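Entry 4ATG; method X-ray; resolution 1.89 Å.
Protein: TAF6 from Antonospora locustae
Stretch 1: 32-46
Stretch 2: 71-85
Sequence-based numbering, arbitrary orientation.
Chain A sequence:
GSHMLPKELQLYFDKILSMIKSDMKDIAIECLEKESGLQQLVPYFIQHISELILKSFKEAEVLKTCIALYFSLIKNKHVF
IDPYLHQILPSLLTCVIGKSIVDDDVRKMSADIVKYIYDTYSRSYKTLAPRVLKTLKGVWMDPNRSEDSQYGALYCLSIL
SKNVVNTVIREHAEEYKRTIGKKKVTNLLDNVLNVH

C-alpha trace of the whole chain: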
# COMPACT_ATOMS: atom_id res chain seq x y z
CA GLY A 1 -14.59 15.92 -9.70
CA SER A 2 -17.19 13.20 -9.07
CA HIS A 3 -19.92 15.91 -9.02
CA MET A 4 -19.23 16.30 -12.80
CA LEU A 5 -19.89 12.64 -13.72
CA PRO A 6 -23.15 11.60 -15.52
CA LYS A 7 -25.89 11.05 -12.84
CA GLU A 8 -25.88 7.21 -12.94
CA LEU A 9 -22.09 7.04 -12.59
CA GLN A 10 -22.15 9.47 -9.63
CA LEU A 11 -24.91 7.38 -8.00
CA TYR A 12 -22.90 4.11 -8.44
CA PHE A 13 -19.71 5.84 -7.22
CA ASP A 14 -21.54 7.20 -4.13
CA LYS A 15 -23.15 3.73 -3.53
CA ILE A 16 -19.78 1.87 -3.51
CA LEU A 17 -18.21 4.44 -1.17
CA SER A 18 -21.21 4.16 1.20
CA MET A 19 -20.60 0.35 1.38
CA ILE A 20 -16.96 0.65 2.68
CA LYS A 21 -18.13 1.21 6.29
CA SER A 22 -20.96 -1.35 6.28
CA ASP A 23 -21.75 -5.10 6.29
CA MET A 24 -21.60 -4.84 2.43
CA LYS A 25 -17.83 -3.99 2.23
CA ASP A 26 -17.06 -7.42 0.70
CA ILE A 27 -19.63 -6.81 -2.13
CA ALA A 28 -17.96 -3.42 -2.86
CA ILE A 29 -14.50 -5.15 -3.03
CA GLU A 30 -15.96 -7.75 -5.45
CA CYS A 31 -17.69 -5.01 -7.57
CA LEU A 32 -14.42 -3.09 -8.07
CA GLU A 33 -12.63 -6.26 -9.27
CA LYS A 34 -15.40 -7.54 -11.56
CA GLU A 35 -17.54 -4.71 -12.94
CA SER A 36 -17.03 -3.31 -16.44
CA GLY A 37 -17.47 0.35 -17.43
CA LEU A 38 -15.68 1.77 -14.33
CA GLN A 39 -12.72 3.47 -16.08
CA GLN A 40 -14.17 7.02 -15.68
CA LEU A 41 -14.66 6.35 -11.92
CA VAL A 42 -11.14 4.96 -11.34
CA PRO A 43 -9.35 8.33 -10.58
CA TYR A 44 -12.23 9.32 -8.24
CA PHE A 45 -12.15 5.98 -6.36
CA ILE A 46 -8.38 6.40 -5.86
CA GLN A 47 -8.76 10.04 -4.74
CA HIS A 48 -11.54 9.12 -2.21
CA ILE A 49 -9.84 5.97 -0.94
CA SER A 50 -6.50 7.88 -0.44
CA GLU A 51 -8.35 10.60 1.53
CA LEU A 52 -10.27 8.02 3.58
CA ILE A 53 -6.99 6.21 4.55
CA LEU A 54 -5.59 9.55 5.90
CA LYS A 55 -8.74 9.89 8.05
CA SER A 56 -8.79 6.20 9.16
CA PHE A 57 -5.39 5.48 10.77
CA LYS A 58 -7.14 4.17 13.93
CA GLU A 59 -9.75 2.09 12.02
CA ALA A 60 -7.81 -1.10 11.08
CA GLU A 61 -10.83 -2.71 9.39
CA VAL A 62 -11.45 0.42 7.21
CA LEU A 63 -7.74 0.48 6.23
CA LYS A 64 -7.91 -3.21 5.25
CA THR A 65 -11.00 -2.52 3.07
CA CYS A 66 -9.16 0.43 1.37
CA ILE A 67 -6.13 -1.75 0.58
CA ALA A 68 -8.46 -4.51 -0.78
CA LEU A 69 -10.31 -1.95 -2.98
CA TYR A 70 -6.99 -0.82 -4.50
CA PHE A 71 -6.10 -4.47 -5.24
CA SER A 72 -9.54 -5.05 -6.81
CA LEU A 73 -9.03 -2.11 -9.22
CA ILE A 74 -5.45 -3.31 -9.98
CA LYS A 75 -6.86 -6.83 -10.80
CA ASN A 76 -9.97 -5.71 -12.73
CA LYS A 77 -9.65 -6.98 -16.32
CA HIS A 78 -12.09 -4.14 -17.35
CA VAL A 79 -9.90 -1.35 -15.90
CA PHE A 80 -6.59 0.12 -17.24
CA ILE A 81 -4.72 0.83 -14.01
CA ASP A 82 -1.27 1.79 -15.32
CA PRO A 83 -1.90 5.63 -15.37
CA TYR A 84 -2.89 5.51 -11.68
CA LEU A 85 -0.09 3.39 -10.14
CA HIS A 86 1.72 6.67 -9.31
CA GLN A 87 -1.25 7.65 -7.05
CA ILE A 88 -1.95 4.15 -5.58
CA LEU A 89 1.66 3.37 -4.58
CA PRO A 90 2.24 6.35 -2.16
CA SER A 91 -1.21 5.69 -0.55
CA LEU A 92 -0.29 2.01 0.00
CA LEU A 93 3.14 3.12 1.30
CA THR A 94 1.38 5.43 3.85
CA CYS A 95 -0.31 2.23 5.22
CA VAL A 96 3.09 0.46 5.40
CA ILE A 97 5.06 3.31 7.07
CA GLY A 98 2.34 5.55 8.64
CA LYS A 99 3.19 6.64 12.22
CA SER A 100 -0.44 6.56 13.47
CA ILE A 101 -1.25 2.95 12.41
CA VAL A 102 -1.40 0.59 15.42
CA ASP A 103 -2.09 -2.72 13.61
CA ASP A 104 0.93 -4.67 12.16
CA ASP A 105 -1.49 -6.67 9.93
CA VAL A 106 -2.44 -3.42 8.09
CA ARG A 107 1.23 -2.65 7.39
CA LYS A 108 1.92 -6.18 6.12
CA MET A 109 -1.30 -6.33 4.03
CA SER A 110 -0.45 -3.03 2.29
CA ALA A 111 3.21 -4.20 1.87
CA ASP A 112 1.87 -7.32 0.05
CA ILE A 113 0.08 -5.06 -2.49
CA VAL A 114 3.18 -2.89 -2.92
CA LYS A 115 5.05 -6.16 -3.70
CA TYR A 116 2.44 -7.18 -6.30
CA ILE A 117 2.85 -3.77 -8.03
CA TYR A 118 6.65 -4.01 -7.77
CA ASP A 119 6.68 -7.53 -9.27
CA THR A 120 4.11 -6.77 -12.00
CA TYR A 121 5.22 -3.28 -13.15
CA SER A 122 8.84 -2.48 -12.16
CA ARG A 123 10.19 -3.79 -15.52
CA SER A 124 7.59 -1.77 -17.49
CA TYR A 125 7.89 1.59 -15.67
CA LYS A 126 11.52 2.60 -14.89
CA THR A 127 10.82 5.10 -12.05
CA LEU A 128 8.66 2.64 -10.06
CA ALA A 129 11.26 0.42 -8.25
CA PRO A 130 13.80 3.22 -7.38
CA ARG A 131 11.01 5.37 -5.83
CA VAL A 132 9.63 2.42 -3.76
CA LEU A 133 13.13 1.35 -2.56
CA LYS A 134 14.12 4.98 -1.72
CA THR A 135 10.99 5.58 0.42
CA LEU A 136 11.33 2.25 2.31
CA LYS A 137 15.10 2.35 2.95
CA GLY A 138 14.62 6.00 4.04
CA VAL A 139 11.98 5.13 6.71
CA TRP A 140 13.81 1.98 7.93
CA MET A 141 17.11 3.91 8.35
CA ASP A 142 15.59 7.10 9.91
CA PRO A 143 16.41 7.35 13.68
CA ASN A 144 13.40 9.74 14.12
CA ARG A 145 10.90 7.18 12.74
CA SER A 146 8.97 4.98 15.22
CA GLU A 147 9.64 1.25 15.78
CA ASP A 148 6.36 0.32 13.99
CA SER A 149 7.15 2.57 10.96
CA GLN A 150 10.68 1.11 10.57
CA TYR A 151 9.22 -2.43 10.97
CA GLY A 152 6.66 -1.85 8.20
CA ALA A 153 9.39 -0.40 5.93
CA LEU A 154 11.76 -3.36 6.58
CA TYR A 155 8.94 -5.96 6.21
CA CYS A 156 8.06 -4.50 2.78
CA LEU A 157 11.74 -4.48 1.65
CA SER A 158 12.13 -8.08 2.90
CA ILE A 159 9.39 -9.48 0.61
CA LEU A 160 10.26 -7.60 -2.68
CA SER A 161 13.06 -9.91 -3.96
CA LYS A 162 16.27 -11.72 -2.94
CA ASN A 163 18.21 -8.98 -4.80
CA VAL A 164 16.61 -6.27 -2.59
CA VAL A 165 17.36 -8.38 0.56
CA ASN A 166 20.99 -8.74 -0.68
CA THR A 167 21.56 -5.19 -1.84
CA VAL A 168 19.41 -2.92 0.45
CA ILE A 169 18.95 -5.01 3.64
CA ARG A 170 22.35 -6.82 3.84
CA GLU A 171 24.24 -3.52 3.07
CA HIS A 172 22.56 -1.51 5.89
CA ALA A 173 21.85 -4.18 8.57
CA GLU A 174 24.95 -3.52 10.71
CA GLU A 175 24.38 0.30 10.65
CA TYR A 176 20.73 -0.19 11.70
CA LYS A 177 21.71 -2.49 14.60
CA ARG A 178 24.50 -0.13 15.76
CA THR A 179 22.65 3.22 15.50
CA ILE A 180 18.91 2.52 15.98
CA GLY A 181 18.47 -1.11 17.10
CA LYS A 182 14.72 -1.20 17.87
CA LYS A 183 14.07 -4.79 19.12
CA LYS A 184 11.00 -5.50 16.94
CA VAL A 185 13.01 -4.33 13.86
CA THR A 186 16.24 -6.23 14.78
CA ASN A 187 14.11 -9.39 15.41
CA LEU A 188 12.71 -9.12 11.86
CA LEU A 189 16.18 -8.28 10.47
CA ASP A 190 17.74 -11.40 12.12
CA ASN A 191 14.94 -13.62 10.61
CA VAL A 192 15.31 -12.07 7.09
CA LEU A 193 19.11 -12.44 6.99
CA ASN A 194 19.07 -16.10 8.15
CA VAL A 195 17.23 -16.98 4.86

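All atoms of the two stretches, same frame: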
# COMPACT_ATOMS: atom_id res chain seq x y z
N LEU A 32 -15.55 -3.81 -7.48
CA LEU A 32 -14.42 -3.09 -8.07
C LEU A 32 -13.42 -4.00 -8.80
O LEU A 32 -12.67 -3.51 -9.62
CB LEU A 32 -13.72 -2.14 -7.08
CG LEU A 32 -14.57 -0.95 -6.55
CD1 LEU A 32 -13.67 0.15 -6.04
CD2 LEU A 32 -15.54 -0.43 -7.59
N GLU A 33 -13.47 -5.30 -8.54
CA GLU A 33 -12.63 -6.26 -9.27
C GLU A 33 -13.36 -6.78 -10.51
O GLU A 33 -12.70 -7.14 -11.48
CB GLU A 33 -12.30 -7.48 -8.40
CG GLU A 33 -11.17 -8.27 -9.04
CD GLU A 33 -10.80 -9.60 -8.45
OE1 GLU A 33 -11.00 -9.78 -7.23
OE2 GLU A 33 -10.27 -10.46 -9.19
N LYS A 34 -14.70 -6.87 -10.47
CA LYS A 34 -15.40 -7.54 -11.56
C LYS A 34 -16.17 -6.68 -12.54
O LYS A 34 -16.40 -7.11 -13.67
CB LYS A 34 -16.33 -8.65 -10.99
CG LYS A 34 -15.61 -9.76 -10.22
CD LYS A 34 -14.72 -10.61 -11.12
CE LYS A 34 -13.93 -11.63 -10.34
NZ LYS A 34 -13.17 -12.52 -11.26
N GLU A 35 -16.66 -5.53 -12.10
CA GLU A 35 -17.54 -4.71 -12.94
C GLU A 35 -16.86 -4.04 -14.11
O GLU A 35 -15.75 -3.52 -13.96
CB GLU A 35 -18.28 -3.66 -12.08
CG GLU A 35 -19.55 -3.08 -12.68
CD GLU A 35 -20.71 -4.05 -12.91
OE1 GLU A 35 -21.08 -4.78 -11.97
OE2 GLU A 35 -21.28 -4.03 -14.02
N SER A 36 -17.55 -4.01 -15.26
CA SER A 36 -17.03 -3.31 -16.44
C SER A 36 -17.58 -1.89 -16.44
O SER A 36 -18.51 -1.59 -15.69
CB SER A 36 -17.45 -4.03 -17.72
OG SER A 36 -18.85 -3.97 -17.87
N GLY A 37 -17.01 -1.03 -17.29
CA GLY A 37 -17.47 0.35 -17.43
C GLY A 37 -17.09 1.29 -16.31
O GLY A 37 -17.65 2.38 -16.21
N LEU A 38 -16.09 0.92 -15.46
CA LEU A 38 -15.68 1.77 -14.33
C LEU A 38 -14.53 2.72 -14.62
O LEU A 38 -14.18 3.50 -13.73
CB LEU A 38 -15.25 0.90 -13.13
CG LEU A 38 -16.24 -0.14 -12.58
CD1 LEU A 38 -15.55 -1.02 -11.51
CD2 LEU A 38 -17.46 0.53 -12.04
N GLN A 39 -13.90 2.65 -15.82
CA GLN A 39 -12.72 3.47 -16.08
C GLN A 39 -12.85 4.95 -15.65
O GLN A 39 -11.94 5.51 -15.03
CB GLN A 39 -12.22 3.34 -17.53
CG GLN A 39 -10.80 3.96 -17.73
CD GLN A 39 -9.69 3.18 -17.04
OE1 GLN A 39 -9.88 2.03 -16.63
NE2 GLN A 39 -8.49 3.74 -16.97
N GLN A 40 -13.96 5.60 -16.03
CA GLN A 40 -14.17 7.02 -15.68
C GLN A 40 -14.15 7.26 -14.16
O GLN A 40 -13.77 8.34 -13.71
CB GLN A 40 -15.50 7.51 -16.24
CG GLN A 40 -15.43 8.31 -17.52
CD GLN A 40 -16.80 8.92 -17.74
OE1 GLN A 40 -17.75 8.25 -18.13
NE2 GLN A 40 -16.98 10.17 -17.34
N LEU A 41 -14.60 6.26 -13.38
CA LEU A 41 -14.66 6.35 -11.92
C LEU A 41 -13.34 6.10 -11.24
O LEU A 41 -13.14 6.53 -10.11
CB LEU A 41 -15.69 5.33 -11.38
CG LEU A 41 -17.14 5.60 -11.76
CD1 LEU A 41 -18.08 4.65 -11.02
CD2 LEU A 41 -17.54 6.96 -11.40
N VAL A 42 -12.47 5.32 -11.88
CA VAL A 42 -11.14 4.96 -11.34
C VAL A 42 -10.38 6.11 -10.65
O VAL A 42 -10.05 5.96 -9.47
CB VAL A 42 -10.29 4.14 -12.36
CG1 VAL A 42 -8.85 3.97 -11.84
CG2 VAL A 42 -10.92 2.77 -12.59
N PRO A 43 -10.08 7.26 -11.29
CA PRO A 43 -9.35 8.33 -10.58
C PRO A 43 -10.07 8.83 -9.32
O PRO A 43 -9.43 9.19 -8.34
CB PRO A 43 -9.25 9.45 -11.63
CG PRO A 43 -10.28 9.14 -12.64
CD PRO A 43 -10.32 7.65 -12.70
N TYR A 44 -11.41 8.85 -9.36
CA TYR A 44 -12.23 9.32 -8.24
C TYR A 44 -12.21 8.31 -7.09
O TYR A 44 -12.14 8.72 -5.93
CB TYR A 44 -13.65 9.66 -8.71
CG TYR A 44 -13.65 10.80 -9.70
CD1 TYR A 44 -13.10 12.04 -9.37
CD2 TYR A 44 -14.10 10.61 -11.00
CE1 TYR A 44 -13.00 13.06 -10.32
CE2 TYR A 44 -14.09 11.66 -11.93
CZ TYR A 44 -13.57 12.89 -11.57
OH TYR A 44 -13.54 13.92 -12.48
N PHE A 45 -12.24 7.01 -7.41
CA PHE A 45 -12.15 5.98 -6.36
C PHE A 45 -10.80 6.12 -5.65
O PHE A 45 -10.75 6.13 -4.43
CB PHE A 45 -12.28 4.57 -6.95
CG PHE A 45 -13.70 4.12 -7.24
CD1 PHE A 45 -14.68 4.17 -6.25
CD2 PHE A 45 -14.02 3.53 -8.45
CE1 PHE A 45 -15.98 3.70 -6.50
CE2 PHE A 45 -15.32 3.04 -8.69
CZ PHE A 45 -16.30 3.17 -7.73
N ILE A 46 -9.72 6.25 -6.43
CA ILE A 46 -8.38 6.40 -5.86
C ILE A 46 -8.27 7.66 -5.02
O ILE A 46 -7.73 7.60 -3.92
CB ILE A 46 -7.27 6.29 -6.94
CG1 ILE A 46 -7.28 4.89 -7.56
CG2 ILE A 46 -5.88 6.63 -6.34
CD1 ILE A 46 -6.67 4.86 -8.87
N PHE A 71 -6.47 -3.22 -4.59
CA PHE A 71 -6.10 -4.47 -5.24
C PHE A 71 -7.17 -4.91 -6.22
O PHE A 71 -6.85 -5.46 -7.27
CB PHE A 71 -5.82 -5.57 -4.17
CG PHE A 71 -5.16 -6.81 -4.73
CD1 PHE A 71 -4.05 -6.72 -5.56
CD2 PHE A 71 -5.67 -8.08 -4.45
CE1 PHE A 71 -3.44 -7.87 -6.09
CE2 PHE A 71 -5.07 -9.23 -4.98
CZ PHE A 71 -3.96 -9.11 -5.80
N SER A 72 -8.46 -4.68 -5.89
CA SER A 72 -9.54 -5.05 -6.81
C SER A 72 -9.40 -4.26 -8.10
O SER A 72 -9.51 -4.83 -9.18
CB SER A 72 -10.91 -4.75 -6.20
OG SER A 72 -11.30 -5.70 -5.22
N LEU A 73 -9.16 -2.95 -8.00
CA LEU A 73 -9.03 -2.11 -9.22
C LEU A 73 -7.79 -2.52 -10.02
O LEU A 73 -7.84 -2.63 -11.25
CB LEU A 73 -8.94 -0.63 -8.81
CG LEU A 73 -10.22 0.03 -8.27
CD1 LEU A 73 -9.91 1.48 -7.81
CD2 LEU A 73 -11.30 0.07 -9.33
N ILE A 74 -6.69 -2.84 -9.31
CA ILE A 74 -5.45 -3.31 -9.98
C ILE A 74 -5.72 -4.61 -10.76
O ILE A 74 -5.22 -4.78 -11.87
CB ILE A 74 -4.30 -3.48 -8.93
CG1 ILE A 74 -3.83 -2.11 -8.40
CG2 ILE A 74 -3.08 -4.26 -9.53
CD1 ILE A 74 -3.04 -2.23 -7.11
N LYS A 75 -6.52 -5.52 -10.18
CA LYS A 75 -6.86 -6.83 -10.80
C LYS A 75 -8.00 -6.84 -11.81
O LYS A 75 -8.18 -7.83 -12.53
CB LYS A 75 -7.15 -7.89 -9.72
CG LYS A 75 -5.94 -8.27 -8.85
CD LYS A 75 -4.84 -9.02 -9.60
CE LYS A 75 -5.04 -10.52 -9.69
NZ LYS A 75 -3.83 -11.21 -10.23
N ASN A 76 -8.81 -5.78 -11.84
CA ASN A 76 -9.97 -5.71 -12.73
C ASN A 76 -9.58 -5.73 -14.19
O ASN A 76 -8.91 -4.82 -14.68
CB ASN A 76 -10.87 -4.50 -12.35
CG ASN A 76 -12.22 -4.47 -13.01
OD1 ASN A 76 -12.41 -4.99 -14.11
ND2 ASN A 76 -13.21 -3.88 -12.34
N LYS A 77 -9.95 -6.81 -14.89
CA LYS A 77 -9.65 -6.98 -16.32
C LYS A 77 -10.34 -5.90 -17.21
O LYS A 77 -9.98 -5.71 -18.37
CB LYS A 77 -9.99 -8.42 -16.77
CG LYS A 77 -11.48 -8.71 -16.92
CD LYS A 77 -11.72 -10.15 -17.43
CE LYS A 77 -13.14 -10.39 -17.88
NZ LYS A 77 -13.37 -11.82 -18.19
N HIS A 78 -11.34 -5.19 -16.64
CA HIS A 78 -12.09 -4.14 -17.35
C HIS A 78 -11.65 -2.74 -16.97
O HIS A 78 -12.36 -1.77 -17.22
CB HIS A 78 -13.61 -4.30 -17.11
CG HIS A 78 -14.16 -5.65 -17.44
ND1 HIS A 78 -14.22 -6.11 -18.75
CD2 HIS A 78 -14.72 -6.57 -16.62
CE1 HIS A 78 -14.82 -7.29 -18.68
NE2 HIS A 78 -15.16 -7.60 -17.42
N VAL A 79 -10.49 -2.63 -16.31
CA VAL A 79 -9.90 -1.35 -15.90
C VAL A 79 -8.48 -1.31 -16.49
O VAL A 79 -7.84 -2.35 -16.62
CB VAL A 79 -9.89 -1.28 -14.35
CG1 VAL A 79 -8.86 -0.30 -13.80
CG2 VAL A 79 -11.30 -0.96 -13.79
N PHE A 80 -7.98 -0.10 -16.80
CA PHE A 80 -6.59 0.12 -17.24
C PHE A 80 -5.96 0.92 -16.13
O PHE A 80 -6.18 2.13 -16.03
CB PHE A 80 -6.55 0.89 -18.57
CG PHE A 80 -5.14 1.13 -19.05
CD1 PHE A 80 -4.26 0.08 -19.22
CD2 PHE A 80 -4.71 2.42 -19.35
CE1 PHE A 80 -2.95 0.31 -19.69
CE2 PHE A 80 -3.41 2.64 -19.85
CZ PHE A 80 -2.53 1.59 -19.99
N ILE A 81 -5.26 0.23 -15.24
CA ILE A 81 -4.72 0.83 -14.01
C ILE A 81 -3.41 1.55 -14.15
O ILE A 81 -3.10 2.40 -13.31
CB ILE A 81 -4.69 -0.25 -12.88
CG1 ILE A 81 -4.80 0.37 -11.46
CG2 ILE A 81 -3.44 -1.17 -12.99
CD1 ILE A 81 -6.17 1.13 -11.17
N ASP A 82 -2.61 1.20 -15.15
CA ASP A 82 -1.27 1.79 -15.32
C ASP A 82 -1.15 3.30 -15.09
O ASP A 82 -0.22 3.67 -14.37
CB ASP A 82 -0.63 1.42 -16.66
CG ASP A 82 -0.60 -0.07 -16.98
OD1 ASP A 82 -1.58 -0.77 -16.64
OD2 ASP A 82 0.37 -0.52 -17.66
N PRO A 83 -2.04 4.17 -15.62
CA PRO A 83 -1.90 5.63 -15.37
C PRO A 83 -2.09 6.08 -13.93
O PRO A 83 -1.81 7.24 -13.62
CB PRO A 83 -3.00 6.25 -16.25
CG PRO A 83 -3.43 5.20 -17.19
CD PRO A 83 -3.24 3.91 -16.44
N TYR A 84 -2.56 5.18 -13.07
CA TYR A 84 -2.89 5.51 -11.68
C TYR A 84 -1.98 4.87 -10.66
O TYR A 84 -2.13 5.16 -9.48
CB TYR A 84 -4.37 5.16 -11.40
CG TYR A 84 -5.29 5.84 -12.39
CD1 TYR A 84 -5.53 7.21 -12.32
CD2 TYR A 84 -5.86 5.13 -13.44
CE1 TYR A 84 -6.34 7.85 -13.26
CE2 TYR A 84 -6.68 5.76 -14.38
CZ TYR A 84 -6.89 7.13 -14.30
OH TYR A 84 -7.65 7.77 -15.25
N LEU A 85 -1.01 4.04 -11.09
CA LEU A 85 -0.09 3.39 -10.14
C LEU A 85 0.70 4.43 -9.36
O LEU A 85 1.04 4.18 -8.20
CB LEU A 85 0.86 2.44 -10.87
CG LEU A 85 0.18 1.24 -11.55
CD1 LEU A 85 1.16 0.50 -12.38
CD2 LEU A 85 -0.46 0.27 -10.49
O HOH W 1 -11.88 -8.66 -13.56
O HOH W 2 -10.81 -8.32 -4.95
O HOH W 3 -10.09 -10.26 -11.98
O HOH W 4 -15.97 -9.39 -14.72
O HOH W 5 -14.40 -1.42 -15.23
O HOH W 6 -8.18 6.63 -17.59

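Leu73 lies at the apolar centre of the contact. Its side chain sits as a knob in a hole formed by Leu32, Val42, Phe45 and Ile46. Leu73 CD2 is 4.0 Å from Leu32 CB and 4.2 Å from Val42 CG2. Leu73 CD1 is 4.0 Å from Phe45 CB. The hole therefore draws on both helical segments of the first stretch, 32-34 and 42-46. Helix 42-46 runs nearly antiparallel to helix 71-75, at 158°, and the axes come within 11.6 Å of each other at their closest. Side chains fill that gap.

Val42 points toward the second stretch and extends the apolar centre. Its CG2 is 3.9 Å from Val79 CG1, and its CG1 is 4.0 Å from Ile81 CD1. The same CG1 lies over one face of the Tyr84 ring, 4.0 Å from the centroid, in a CH-pi contact. Pro43 and Ile46 also pack against Tyr84. Pro43 CB is 3.7 Å from Tyr84 CE1, and Ile46 CD1 is 3.4 Å from Tyr84 CB.

Gln39 marks the start of the polar edge here. Its amide pairs with the backbone of Phe80 in both directions. Phe80 N donates to Gln39 OE1 at 2.9 Å, and Gln39 NE2 donates to Phe80 O at 3.0 Å. Both bonds are nearly straight. One side-chain amide thus serves both the N and the O of Phe80, much as a neighbouring strand would. A water accepts from Gln39 NE2 and also bonds Tyr84 OH.

Asn76 ties the ends of two helices together. It is the first residue to leave helical geometry after 71-75, as Glu35 is after 32-34. Asn76 ND2 donates to Leu32 O at 2.8 Å and to Glu35 O at 3.0 Å. Within its own stretch, Asn76 OD1 accepts from His78 N at 2.8 Å. This bond lies within the type I turn from Asn76 to Val79. Close by, the backbones come near enough for CA-H...O contacts: Glu33 CA is 3.4 Å from Ser72 O, and Asn76 CA is 3.3 Å from Glu33 O.

At the exposed edge, Ser36 CB lies over one face of the His78 ring, 3.9 Å from the centroid. Waters complete the bonding. One donates to Glu35 O and His78 O and accepts from Leu38 N. Another joins Glu33 O to Lys77 N. Two more connect the Glu33 carboxylate to Ser72 OG and Lys75 O.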